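Local coordinates for hypothetical protein NE0471 (Nitrosomonas europaea, PDB 2AUW), which is of unknown function but may bind DNA, at residues 15-23 and 33-41. Numbering follows the deposited sequence. Where two conformers were deposited one is given.
Sequences EALAPYRLR and EVDVGDILR
E33 reaches across to R21 and R23 of the neighbouring strand. Its CB lies against the flat end of R21, 3.5 Å from R21 NE, and CG runs alongside R23; beyond them L17 CD1 comes in crosswise against CD, 3.6 Å away. OE1 presents its anti lone pair to R21 NE at 2.8 Å, in the guanidinium plane and nearly straight (173°), while OE2 forms a salt bridge to R23 NH1 at 2.6 Å, approaching over that guanidinium's face. An alanine in place of E33 would probably leave both arginines without their shared carboxylate and take away the carbon that L17 CD1 rests on. The strands belong to an antiparallel hairpin within a three-stranded meander, where L22 and V34 form a hydrogen-bonded pair whose side chains point to the opposite face, toward F55 and helix 76-86. V36, the N-cap residue of helix 37-42, extends the pairing through V36 N to Y20 O (3.0 Å, 179°). D35 OD1 accepts from G37 N in an Asx turn, and a water links D35 OD2 to Y20 N. Y20 CG stands anti to the carbonyl carbon (chi1 -65°), which sets the ring beside the helix start; CB packs on G37 CA at 3.6 Å, CD2 meets L40 CD1, and OH bonds to L50 O.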
loop_
_atom_site.group_PDB
_atom_site.type_symbol
_atom_site.label_atom_id
_atom_site.label_comp_id
_atom_site.label_asym_id
_atom_site.label_seq_id
_atom_site.Cartn_x
_atom_site.Cartn_y
_atom_site.Cartn_z
ATOM N N GLU B 15 14.690 -12.887 23.235
ATOM C CA GLU B 15 15.509 -13.619 24.198
ATOM C C GLU B 15 15.684 -12.783 25.465
ATOM O O GLU B 15 16.140 -11.644 25.380
ATOM C CB GLU B 15 16.879 -13.884 23.574
ATOM C CG GLU B 15 17.955 -14.344 24.545
ATOM C CD GLU B 15 19.305 -14.557 23.885
ATOM O OE1 GLU B 15 20.104 -15.337 24.442
ATOM O OE2 GLU B 15 19.582 -13.939 22.833
ATOM N N ALA B 16 15.349 -13.363 26.623
ATOM C CA ALA B 16 15.567 -12.707 27.905
ATOM C C ALA B 16 17.052 -12.719 28.209
ATOM O O ALA B 16 17.682 -13.803 28.221
ATOM C CB ALA B 16 14.808 -13.442 29.000
ATOM N N LEU B 17 17.625 -11.539 28.422
ATOM C CA LEU B 17 18.986 -11.441 28.923
ATOM C C LEU B 17 18.926 -11.340 30.468
ATOM O O LEU B 17 17.905 -11.679 31.075
ATOM C CB LEU B 17 19.720 -10.236 28.311
ATOM C CG LEU B 17 19.755 -10.123 26.773
ATOM C CD1 LEU B 17 20.597 -8.962 26.300
ATOM C CD2 LEU B 17 20.242 -11.418 26.136
ATOM N N ALA B 18 19.996 -10.858 31.094
ATOM C CA ALA B 18 19.931 -10.503 32.526
ATOM C C ALA B 18 18.782 -9.488 32.790
ATOM O O ALA B 18 18.608 -8.539 32.016
ATOM C CB ALA B 18 21.269 -9.959 32.982
ATOM N N PRO B 19 17.970 -9.705 33.853
ATOM C CA PRO B 19 16.829 -8.808 34.116
ATOM C C PRO B 19 17.248 -7.338 34.174
ATOM O O PRO B 19 18.229 -7.022 34.846
ATOM C CB PRO B 19 16.309 -9.274 35.478
ATOM C CG PRO B 19 16.817 -10.677 35.646
ATOM C CD PRO B 19 18.069 -10.799 34.844
ATOM N N TYR B 20 16.545 -6.439 33.470
ATOM C CA TYR B 20 15.335 -6.768 32.720
ATOM C C TYR B 20 15.502 -6.435 31.253
ATOM O O TYR B 20 14.656 -5.755 30.650
ATOM C CB TYR B 20 14.122 -6.043 33.308
ATOM C CG TYR B 20 13.839 -6.519 34.704
ATOM C CD1 TYR B 20 14.371 -5.833 35.813
ATOM C CD2 TYR B 20 13.087 -7.666 34.923
ATOM C CE1 TYR B 20 14.135 -6.278 37.118
ATOM C CE2 TYR B 20 12.841 -8.127 36.230
ATOM C CZ TYR B 20 13.371 -7.414 37.321
ATOM O OH TYR B 20 13.144 -7.868 38.601
ATOM N N ARG B 21 16.603 -6.911 30.676
ATOM C CA ARG B 21 16.943 -6.618 29.277
ATOM C C ARG B 21 16.559 -7.763 28.330
ATOM O O ARG B 21 16.735 -8.933 28.670
ATOM C CB ARG B 21 18.432 -6.312 29.148
ATOM C CG ARG B 21 18.826 -5.585 27.873
ATOM C CD ARG B 21 20.219 -5.014 27.998
ATOM N NE ARG B 21 20.662 -4.271 26.815
ATOM C CZ ARG B 21 20.473 -2.963 26.627
ATOM N NH1 ARG B 21 19.841 -2.244 27.545
ATOM N NH2 ARG B 21 20.921 -2.365 25.521
ATOM N N LEU B 22 16.038 -7.411 27.150
ATOM C CA LEU B 22 15.678 -8.395 26.112
ATOM C C LEU B 22 16.530 -8.187 24.880
ATOM O O LEU B 22 17.007 -7.093 24.647
ATOM C CB LEU B 22 14.199 -8.280 25.738
ATOM C CG LEU B 22 13.126 -8.401 26.818
ATOM C CD1 LEU B 22 11.802 -7.865 26.260
ATOM C CD2 LEU B 22 12.998 -9.840 27.368
ATOM N N ARG B 23 16.752 -9.249 24.091
ATOM C CA ARG B 23 17.349 -9.103 22.778
ATOM C C ARG B 23 16.263 -9.474 21.744
ATOM O O ARG B 23 15.650 -10.536 21.843
ATOM C CB ARG B 23 18.571 -10.018 22.610
ATOM C CG ARG B 23 19.204 -9.876 21.232
ATOM C CD ARG B 23 20.302 -10.906 20.993
ATOM N NE ARG B 23 21.240 -10.932 22.105
ATOM C CZ ARG B 23 22.197 -10.033 22.320
ATOM N NH1 ARG B 23 22.372 -9.017 21.479
ATOM N NH2 ARG B 23 22.994 -10.165 23.385
ATOM N N GLU B 33 18.569 -4.595 21.431
ATOM C CA GLU B 33 18.329 -4.876 22.833
ATOM C C GLU B 33 17.496 -3.745 23.429
ATOM O O GLU B 33 17.522 -2.607 22.963
ATOM C CB GLU B 33 19.648 -5.057 23.610
ATOM C CG GLU B 33 20.472 -6.326 23.171
ATOM C CD GLU B 33 21.791 -6.517 23.939
ATOM O OE1 GLU B 33 22.023 -5.827 24.959
ATOM O OE2 GLU B 33 22.596 -7.386 23.511
ATOM N N VAL B 34 16.772 -4.077 24.484
ATOM C CA VAL B 34 15.851 -3.093 25.057
ATOM C C VAL B 34 15.579 -3.453 26.514
ATOM O O VAL B 34 15.348 -4.634 26.849
ATOM C CB VAL B 34 14.521 -3.075 24.258
ATOM C CG1 VAL B 34 13.834 -4.430 24.307
ATOM C CG2 VAL B 34 13.568 -1.917 24.756
ATOM N N ASP B 35 15.573 -2.435 27.365
ATOM C CA ASP B 35 15.242 -2.631 28.782
ATOM C C ASP B 35 13.747 -2.419 28.956
ATOM O O ASP B 35 13.179 -1.432 28.439
ATOM C CB ASP B 35 16.017 -1.631 29.633
ATOM C CG ASP B 35 16.057 -2.022 31.099
ATOM O OD1 ASP B 35 15.013 -2.019 31.756
ATOM O OD2 ASP B 35 17.148 -2.341 31.583
ATOM N N VAL B 36 13.099 -3.349 29.653
ATOM C CA VAL B 36 11.671 -3.224 29.950
ATOM C C VAL B 36 11.399 -3.133 31.465
ATOM O O VAL B 36 10.263 -3.218 31.871
ATOM C CB VAL B 36 10.795 -4.352 29.332
ATOM C CG1 VAL B 36 10.764 -4.237 27.806
ATOM C CG2 VAL B 36 11.302 -5.763 29.779
ATOM N N GLY B 37 12.453 -2.997 32.261
ATOM C CA GLY B 37 12.347 -2.989 33.735
ATOM C C GLY B 37 11.490 -1.842 34.258
ATOM O O GLY B 37 10.643 -2.034 35.133
ATOM N N ASP B 38 11.720 -0.660 33.708
ATOM C CA ASP B 38 10.986 0.555 34.086
ATOM C C ASP B 38 9.471 0.425 33.820
ATOM O O ASP B 38 8.647 0.740 34.692
ATOM C CB ASP B 38 11.570 1.779 33.349
ATOM C CG ASP B 38 12.923 2.245 33.913
ATOM O OD1 ASP B 38 13.301 1.852 35.039
ATOM O OD2 ASP B 38 13.612 3.054 33.229
ATOM N N ILE B 39 9.091 -0.047 32.629
ATOM C CA ILE B 39 7.674 -0.218 32.304
ATOM C C ILE B 39 7.012 -1.310 33.146
ATOM O O ILE B 39 5.897 -1.109 33.647
ATOM C CB ILE B 39 7.369 -0.394 30.759
ATOM C CG1 ILE B 39 5.865 -0.527 30.509
ATOM C CG2 ILE B 39 8.012 -1.641 30.239
ATOM C CD1 ILE B 39 5.018 0.689 30.853
ATOM N N LEU B 40 7.682 -2.457 33.315
ATOM C CA LEU B 40 7.154 -3.530 34.189
ATOM C C LEU B 40 6.843 -2.998 35.612
ATOM O O LEU B 40 5.784 -3.287 36.173
ATOM C CB LEU B 40 8.146 -4.680 34.271
ATOM C CG LEU B 40 8.359 -5.526 32.998
ATOM C CD1 LEU B 40 9.583 -6.426 33.226
ATOM C CD2 LEU B 40 7.118 -6.359 32.622
ATOM N N ARG B 41 7.762 -2.210 36.168
ATOM C CA ARG B 41 7.608 -1.641 37.523
ATOM C C ARG B 41 6.434 -0.665 37.638
ATOM O O ARG B 41 5.908 -0.413 38.745
ATOM C CB ARG B 41 8.883 -0.902 37.908
ATOM C CG ARG B 41 10.022 -1.819 38.259
ATOM C CD ARG B 41 11.179 -1.042 38.844
ATOM N NE ARG B 41 12.050 -0.457 37.825
ATOM C CZ ARG B 41 13.012 -1.127 37.185
ATOM N NH1 ARG B 41 13.214 -2.414 37.445
ATOM N NH2 ARG B 41 13.769 -0.511 36.280
HETATM O O HOH W 1 17.139 -3.781 33.812
#